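Local coordinates for protein lytic polysaccharide monooxygenase (Neurospora crassa, PDB 4QI8) that is a secreted, copper-dependent monooxygenase of family AA9 that probably cleaves cellulose chains oxidatively, using a reductant and oxygen, at residues 2-7 / 64-69; 143-148 / 192-197. One frame throughout, in Å; residues are numbered along the deposited sequence.

Contact 1 of 2, residues 2-7 / 64-69; sequences YTFPKV and YGAAPS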
ATOM      1  N   TYR A   2     -12.157  -5.710  -3.888  1.00  5.51           N
ATOM      2  CA  TYR A   2     -12.361  -4.335  -3.437  1.00  5.85           C
ATOM      3  C   TYR A   2     -11.296  -3.461  -4.088  1.00  5.24           C
ATOM      4  O   TYR A   2     -10.203  -3.928  -4.434  1.00  6.64           O
ATOM      5  CB  TYR A   2     -12.326  -4.192  -1.890  1.00  6.04           C
ATOM      6  CG  TYR A   2     -11.496  -5.248  -1.212  1.00  6.04           C
ATOM      7  CD1 TYR A   2     -12.065  -6.456  -0.820  1.00  6.09           C
ATOM      8  CD2 TYR A   2     -10.129  -5.072  -1.010  1.00  5.96           C
ATOM      9  CE1 TYR A   2     -11.304  -7.452  -0.251  1.00  6.07           C
ATOM     10  CE2 TYR A   2      -9.358  -6.068  -0.419  1.00  6.32           C
ATOM     11  CZ  TYR A   2      -9.959  -7.257  -0.046  1.00  6.67           C
ATOM     12  OH  TYR A   2      -9.201  -8.260   0.523  1.00  7.30           O
ATOM     13  N   THR A   3     -11.655  -2.202  -4.270  1.00  5.37           N
ATOM     14  CA  THR A   3     -10.721  -1.175  -4.670  1.00  5.59           C
ATOM     15  C   THR A   3     -10.318  -0.348  -3.446  1.00  4.58           C
ATOM     16  O   THR A   3     -10.913  -0.450  -2.380  1.00  5.64           O
ATOM     17  CB  THR A   3     -11.362  -0.238  -5.690  1.00  6.04           C
ATOM     18  OG1 THR A   3     -12.458   0.409  -5.053  1.00  6.52           O
ATOM     19  CG2 THR A   3     -11.835  -0.984  -6.949  1.00  6.72           C
ATOM     20  N   PHE A   4      -9.302   0.484  -3.641  1.00  4.81           N
ATOM     21  CA  PHE A   4      -8.896   1.503  -2.676  1.00  4.94           C
ATOM     22  C   PHE A   4      -8.963   2.865  -3.375  1.00  5.32           C
ATOM     23  O   PHE A   4      -7.957   3.387  -3.852  1.00  5.73           O
ATOM     24  CB  PHE A   4      -7.507   1.195  -2.107  1.00  5.70           C
ATOM     25  CG  PHE A   4      -7.503   0.013  -1.193  1.00  5.40           C
ATOM     26  CD1 PHE A   4      -7.889   0.156   0.125  1.00  6.98           C
ATOM     27  CD2 PHE A   4      -7.122  -1.243  -1.638  1.00  6.16           C
ATOM     28  CE1 PHE A   4      -7.923  -0.927   0.976  1.00  8.02           C
ATOM     29  CE2 PHE A   4      -7.163  -2.333  -0.775  1.00  7.20           C
ATOM     30  CZ  PHE A   4      -7.551  -2.166   0.530  1.00  7.39           C
ATOM     31  N   PRO A   5     -10.176   3.430  -3.490  1.00  5.93           N
ATOM     32  CA  PRO A   5     -10.365   4.535  -4.438  1.00  6.55           C
ATOM     33  C   PRO A   5     -10.229   5.948  -3.870  1.00  6.98           C
ATOM     34  O   PRO A   5     -10.280   6.906  -4.635  1.00  8.43           O
ATOM     35  CB  PRO A   5     -11.798   4.308  -4.911  1.00  6.78           C
ATOM     36  CG  PRO A   5     -12.485   3.791  -3.664  1.00  6.21           C
ATOM     37  CD  PRO A   5     -11.464   2.902  -2.997  1.00  5.84           C
ATOM     38  N   LYS A   6     -10.072   6.079  -2.557  1.00  7.23           N
ATOM     39  CA  LYS A   6     -10.145   7.372  -1.887  1.00  9.83           C
ATOM     40  C   LYS A   6      -9.107   7.507  -0.812  1.00  8.31           C
ATOM     41  O   LYS A   6      -8.796   6.545  -0.125  1.00  9.32           O
ATOM     42  CB  LYS A   6     -11.479   7.520  -1.143  1.00 14.06           C
ATOM     43  CG  LYS A   6     -12.707   7.631  -1.983  1.00 13.90           C
ATOM     44  CD  LYS A   6     -13.863   8.004  -1.068  1.00 14.10           C
ATOM     45  CE  LYS A   6     -15.251   7.840  -1.687  1.00 24.02           C
ATOM     46  NZ  LYS A   6     -15.664   8.890  -2.662  1.00 28.05           N
ATOM     47  N   VAL A   7      -8.619   8.734  -0.641  0.93  8.77           N
ATOM     48  CA  VAL A   7      -7.886   9.105   0.551  0.58  8.59           C
ATOM     49  C   VAL A   7      -8.395  10.465   1.004  0.95  8.52           C
ATOM     50  O   VAL A   7      -8.823  11.280   0.185  0.93  9.37           O
ATOM     51  CB  VAL A   7      -6.366   9.104   0.302  0.58  9.77           C
ATOM     52  CG1 VAL A   7      -5.981  10.159  -0.713  0.58 10.34           C
ATOM     53  CG2 VAL A   7      -5.608   9.306   1.595  0.58 12.40           C
ATOM     54  N   TYR A  64      -7.287   6.095   4.300  1.00  9.54           N
ATOM     55  CA  TYR A  64      -7.358   5.457   2.987  1.00  8.13           C
ATOM     56  C   TYR A  64      -8.608   4.586   2.970  1.00  7.19           C
ATOM     57  O   TYR A  64      -8.774   3.721   3.830  1.00  8.82           O
ATOM     58  CB  TYR A  64      -6.099   4.616   2.712  1.00  7.57           C
ATOM     59  CG  TYR A  64      -5.579   4.705   1.295  1.00  7.29           C
ATOM     60  CD1 TYR A  64      -6.372   4.337   0.219  1.00  6.44           C
ATOM     61  CD2 TYR A  64      -4.289   5.146   1.025  1.00  8.01           C
ATOM     62  CE1 TYR A  64      -5.890   4.422  -1.090  1.00  6.03           C
ATOM     63  CE2 TYR A  64      -3.811   5.230  -0.273  1.00  6.59           C
ATOM     64  CZ  TYR A  64      -4.606   4.859  -1.328  1.00  5.91           C
ATOM     65  OH  TYR A  64      -4.097   4.932  -2.603  1.00  6.56           O
ATOM     66  N   GLY A  65      -9.480   4.836   2.004  1.00  7.37           N
ATOM     67  CA  GLY A  65     -10.739   4.131   1.910  1.00  7.27           C
ATOM     68  C   GLY A  65     -10.696   2.933   0.981  1.00  6.10           C
ATOM     69  O   GLY A  65      -9.969   2.940  -0.018  1.00  6.60           O
ATOM     70  N   ALA A  66     -11.489   1.918   1.320  1.00  6.71           N
ATOM     71  CA  ALA A  66     -11.737   0.737   0.493  1.00  6.51           C
ATOM     72  C   ALA A  66     -13.175   0.761  -0.015  1.00  6.92           C
ATOM     73  O   ALA A  66     -14.040   1.410   0.581  1.00  7.96           O
ATOM     74  CB  ALA A  66     -11.535  -0.530   1.313  1.00  7.94           C
ATOM     75  N   ALA A  67     -13.432   0.060  -1.107  1.00  6.61           N
ATOM     76  CA  ALA A  67     -14.805  -0.129  -1.549  1.00  6.66           C
ATOM     77  C   ALA A  67     -14.963  -1.505  -2.204  1.00  6.65           C
ATOM     78  O   ALA A  67     -14.279  -1.761  -3.212  1.00  6.67           O
ATOM     79  CB  ALA A  67     -15.194   0.969  -2.522  1.00  7.92           C
ATOM     80  N   PRO A  68     -15.817  -2.396  -1.705  1.00  7.96           N
ATOM     81  CA  PRO A  68     -16.552  -2.311  -0.435  1.00  8.90           C
ATOM     82  C   PRO A  68     -15.541  -2.656   0.667  1.00  8.39           C
ATOM     83  O   PRO A  68     -14.343  -2.488   0.466  0.88  7.42           O
ATOM     84  CB  PRO A  68     -17.629  -3.408  -0.620  1.00 11.78           C
ATOM     85  CG  PRO A  68     -16.889  -4.465  -1.382  1.00 12.46           C
ATOM     86  CD  PRO A  68     -16.054  -3.679  -2.393  1.00  9.67           C
ATOM     87  N   SER A  69     -16.002  -3.020   1.857  1.00  9.58           N
ATOM     88  CA  SER A  69     -15.091  -3.288   2.956  1.00 10.17           C
ATOM     89  C   SER A  69     -14.189  -4.480   2.645  1.00  9.52           C
ATOM     90  O   SER A  69     -14.598  -5.386   1.955  1.00  9.72           O
ATOM     91  CB  SER A  69     -15.886  -3.598   4.219  1.00 10.74           C
ATOM     92  OG  SER A  69     -16.744  -2.485   4.532  1.00 12.59           O
TER

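Contact 2 of 2, residues 143-148 / 192-197; sequences IGLHVA and ILININ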
ATOM      1  N   ILE A 143      -3.238  -7.753   0.978  1.00  5.18           N
ATOM      2  CA  ILE A 143      -2.809  -9.033   0.425  1.00  5.52           C
ATOM      3  C   ILE A 143      -3.750 -10.119   0.925  1.00  5.57           C
ATOM      4  O   ILE A 143      -3.694 -10.511   2.089  1.00  6.79           O
ATOM      5  CB  ILE A 143      -1.346  -9.378   0.798  1.00  6.88           C
ATOM      6  CG1 ILE A 143      -0.430  -8.162   0.601  1.00  7.06           C
ATOM      7  CG2 ILE A 143      -0.887 -10.535  -0.052  1.00  6.78           C
ATOM      8  CD1 ILE A 143       1.029  -8.394   1.010  1.00  8.08           C
ATOM      9  N   GLY A 144      -4.637 -10.592   0.053  1.00  5.68           N
ATOM     10  CA  GLY A 144      -5.571 -11.647   0.405  1.00  5.75           C
ATOM     11  C   GLY A 144      -4.897 -12.997   0.306  1.00  5.23           C
ATOM     12  O   GLY A 144      -4.429 -13.385  -0.768  1.00  5.85           O
ATOM     13  N   LEU A 145      -4.866 -13.712   1.429  1.00  5.42           N
ATOM     14  CA  LEU A 145      -4.064 -14.929   1.567  1.00  5.96           C
ATOM     15  C   LEU A 145      -4.863 -16.228   1.689  1.00  6.33           C
ATOM     16  O   LEU A 145      -4.301 -17.279   1.972  1.00  6.92           O
ATOM     17  CB  LEU A 145      -3.141 -14.803   2.784  1.00  6.51           C
ATOM     18  CG  LEU A 145      -2.092 -13.698   2.689  1.00  6.92           C
ATOM     19  CD1 LEU A 145      -1.355 -13.598   4.002  1.00  7.54           C
ATOM     20  CD2 LEU A 145      -1.119 -13.940   1.550  1.00  7.44           C
ATOM     21  N   HIS A 146      -6.175 -16.160   1.502  1.00  6.32           N
ATOM     22  CA  HIS A 146      -7.027 -17.320   1.744  1.00  6.79           C
ATOM     23  C   HIS A 146      -6.671 -18.559   0.919  1.00  7.06           C
ATOM     24  O   HIS A 146      -6.928 -19.669   1.389  1.00  7.98           O
ATOM     25  CB  HIS A 146      -8.506 -16.960   1.571  1.00  7.47           C
ATOM     26  CG  HIS A 146      -8.801 -16.183   0.335  1.00  7.76           C
ATOM     27  ND1 HIS A 146      -8.323 -14.906   0.135  1.00  8.44           N
ATOM     28  CD2 HIS A 146      -9.519 -16.501  -0.763  1.00  9.41           C
ATOM     29  CE1 HIS A 146      -8.738 -14.475  -1.043  1.00  8.41           C
ATOM     30  NE2 HIS A 146      -9.463 -15.424  -1.608  1.00  9.55           N
ATOM     31  N   VAL A 147      -6.129 -18.387  -0.294  1.00  6.21           N
ATOM     32  CA  VAL A 147      -5.749 -19.518  -1.140  1.00  6.95           C
ATOM     33  C   VAL A 147      -4.268 -19.469  -1.533  1.00  6.30           C
ATOM     34  O   VAL A 147      -3.844 -20.105  -2.503  1.00  6.76           O
ATOM     35  CB  VAL A 147      -6.661 -19.630  -2.395  1.00  7.34           C
ATOM     36  CG1 VAL A 147      -8.091 -19.970  -1.971  1.00  8.33           C
ATOM     37  CG2 VAL A 147      -6.651 -18.351  -3.237  1.00  7.80           C
ATOM     38  N   ALA A 148      -3.465 -18.788  -0.722  1.00  5.84           N
ATOM     39  CA  ALA A 148      -2.098 -18.435  -1.087  1.00  6.68           C
ATOM     40  C   ALA A 148      -1.058 -19.547  -0.944  1.00  6.41           C
ATOM     41  O   ALA A 148       0.123 -19.294  -1.114  1.00  6.69           O
ATOM     42  CB  ALA A 148      -1.672 -17.222  -0.295  1.00  6.41           C
ATOM     43  N   ILE A 192       3.805 -14.582   1.277  1.00  6.19           N
ATOM     44  CA  ILE A 192       3.050 -14.564   0.019  1.00  5.92           C
ATOM     45  C   ILE A 192       2.649 -15.994  -0.377  1.00  6.36           C
ATOM     46  O   ILE A 192       1.488 -16.241  -0.719  1.00  6.73           O
ATOM     47  CB  ILE A 192       3.863 -13.856  -1.090  1.00  6.38           C
ATOM     48  CG1 ILE A 192       4.018 -12.379  -0.738  1.00  6.97           C
ATOM     49  CG2 ILE A 192       3.192 -14.014  -2.448  1.00  6.60           C
ATOM     50  CD1 ILE A 192       4.921 -11.593  -1.666  1.00  6.75           C
ATOM     51  N   LEU A 193       3.622 -16.909  -0.340  0.89  5.29           N
ATOM     52  CA  LEU A 193       3.388 -18.338  -0.525  0.79  6.87           C
ATOM     53  C   LEU A 193       3.219 -18.927   0.863  0.88  5.99           C
ATOM     54  O   LEU A 193       4.199 -19.175   1.565  0.80  6.74           O
ATOM     55  CB  LEU A 193       4.575 -18.990  -1.235  0.79  7.53           C
ATOM     56  CG  LEU A 193       4.373 -20.453  -1.625  0.79  8.29           C
ATOM     57  CD1 LEU A 193       3.394 -20.526  -2.780  0.79  8.95           C
ATOM     58  CD2 LEU A 193       5.689 -21.140  -1.981  0.79 10.79           C
ATOM     59  N   ILE A 194       1.974 -19.148   1.262  1.00  6.78           N
ATOM     60  CA  ILE A 194       1.677 -19.491   2.633  1.00  7.45           C
ATOM     61  C   ILE A 194       0.312 -20.139   2.729  1.00  7.07           C
ATOM     62  O   ILE A 194      -0.642 -19.697   2.086  1.00  7.29           O
ATOM     63  CB  ILE A 194       1.744 -18.210   3.545  1.00  7.60           C
ATOM     64  CG1 ILE A 194       1.433 -18.555   5.004  1.00  8.52           C
ATOM     65  CG2 ILE A 194       0.828 -17.111   3.032  1.00  8.42           C
ATOM     66  CD1 ILE A 194       1.664 -17.392   5.957  1.00 10.90           C
ATOM     67  N   ASN A 195       0.248 -21.194   3.535  1.00  8.21           N
ATOM     68  CA  ASN A 195      -1.019 -21.785   3.932  1.00  9.20           C
ATOM     69  C   ASN A 195      -1.417 -21.224   5.291  1.00  8.33           C
ATOM     70  O   ASN A 195      -0.827 -21.592   6.314  1.00  9.66           O
ATOM     71  CB  ASN A 195      -0.885 -23.302   4.002  1.00 11.38           C
ATOM     72  CG  ASN A 195      -2.086 -23.958   4.627  1.00 13.53           C
ATOM     73  OD1 ASN A 195      -3.178 -23.380   4.691  1.00 12.35           O
ATOM     74  ND2 ASN A 195      -1.891 -25.183   5.107  1.00 16.93           N
ATOM     75  N   ILE A 196      -2.412 -20.332   5.300  1.00  8.10           N
ATOM     76  CA  ILE A 196      -2.839 -19.697   6.555  1.00  8.87           C
ATOM     77  C   ILE A 196      -3.896 -20.512   7.263  1.00  9.09           C
ATOM     78  O   ILE A 196      -4.341 -20.141   8.337  1.00 10.89           O
ATOM     79  CB  ILE A 196      -3.333 -18.230   6.369  1.00  8.66           C
ATOM     80  CG1 ILE A 196      -4.592 -18.180   5.508  1.00  9.80           C
ATOM     81  CG2 ILE A 196      -2.227 -17.369   5.794  1.00 10.20           C
ATOM     82  CD1 ILE A 196      -5.283 -16.838   5.538  1.00  9.41           C
ATOM     83  N   ASN A 197      -4.299 -21.624   6.689  1.00  9.55           N
ATOM     84  CA  ASN A 197      -5.459 -22.309   7.177  1.00 11.95           C
ATOM     85  C   ASN A 197      -4.993 -23.364   8.193  1.00 12.97           C
ATOM     86  O   ASN A 197      -4.812 -23.045   9.372  1.00 15.45           O
ATOM     87  CB  ASN A 197      -6.256 -22.806   5.968  1.00 11.63           C
ATOM     88  CG  ASN A 197      -6.704 -21.639   5.071  1.00 11.39           C
ATOM     89  OD1 ASN A 197      -6.388 -21.565   3.861  1.00 15.25           O
ATOM     90  ND2 ASN A 197      -7.422 -20.722   5.659  1.00 10.42           N
TER
HETATM   91  O   HOH W   1      -3.310 -19.716   2.627  1.00  7.07           O

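Contact 1 of 2, residues 2-7 / 64-69
Thr-3 and Ala-67 form an antiparallel hydrogen-bonded pair: Thr-3 N reaches Ala-67 O, and Ala-67 N reaches Thr-3 O, each at 2.9 Å. Strands 3-7 and 64-67 run 148° apart, and further along Gly-65 N gives Lys-6 O a nearly straight bond of 2.8 Å. Between the Thr-3/Ala-67 and Val-7/Tyr-64 pairs, strand 3-7 has three residues facing two, a one-residue irregularity. Phe-4 CA makes a CA-H...O contact of 3.2 Å with Gly-65 O. With CG beside the backbone N (chi1 -71°), the Phe-4 ring brings CE1 to 3.6 Å from Ala-66 CB; Phe-4 CB meets Tyr-64 CE1 at 3.8 Å. The Phe-4 side chain also touches those of His-142 and Tyr-157. An alanine in place of Phe-4 would probably open a gap between Ala-66 and these two side chains. Phe-4 O lies in the plane of the Tyr-64 ring, at its edge, and Ser-159 OG is hydrogen-bonded to both Phe-4 O and Tyr-64 OH. At the other end, Tyr-2 CB packs 3.8 Å from CD of Pro-68, whose preceding peptide is cis, and Tyr-2 OH is hydrogen-bonded to His-142 ND1. The pairing joins the N-terminal strand to its neighbour in the three-stranded sheet of the AA9 beta-sandwich, with Phe-4 and Tyr-64 packed against strands 134-144 and 155-166 of the other sheet.

Contact 2 of 2, residues 143-148 / 192-197
The type I beta turn from Leu-145 to Ala-148, which follows strand 134-144 beside the copper site, packs against the irregular loop 192-197. One direct backbone bond joins them: Ile-194 N donates to Ala-148 O over 3.0 Å, arriving from above the carbonyl plane. A bound water supplies three more bonds, donating to Leu-145 O and to Ile-194 O at 2.7 Å each and accepting from Ile-196 N at 2.9 Å. Leu-145 O also takes the N-H of Ala-148 that closes the turn. Around this polar centre, Leu-145 CD2 lies 4.0 Å from Ile-194 CG2, and Leu-145 CB is as far, 4.0 Å, from Ile-196 CD1. In Ile-196, CG1 sits between the backbone N and the carbonyl carbon (chi1 64°), which carries CD1 over the Leu-145 carbonyl. Ala-148 CB presses on Ile-192 O at 3.3 Å. His-146, by similarity an O2-binding residue, has its CB pointing away from the loop; its ring stacks on that of the copper ligand His-72, and its side chain touches Gln-155. One direct backbone bond, one shared water and the aliphatic packing around them thus join the turn that carries His-146 to loop 192-197.

Contacts 1 and 2 have their centres 21 Å apart and do not touch, with nearest atoms about 5 Å from each other, yet both border the copper site. In contact 1, Tyr-2 directly follows His-1, a copper ligand, and its side chain comes within about 5 Å of the metal and about 4 Å of the side chain of Tyr-157, another ligand. In contact 2, the His-146 side chain is about 6 Å from the copper. His-72, also a ligand, links the two: it lies shortly after segment 64-69 in sequence, and its side chain is about 3 Å from those of both Tyr-2 and His-146. Strand 134-144 lies against contact 1 and ends in contact 2.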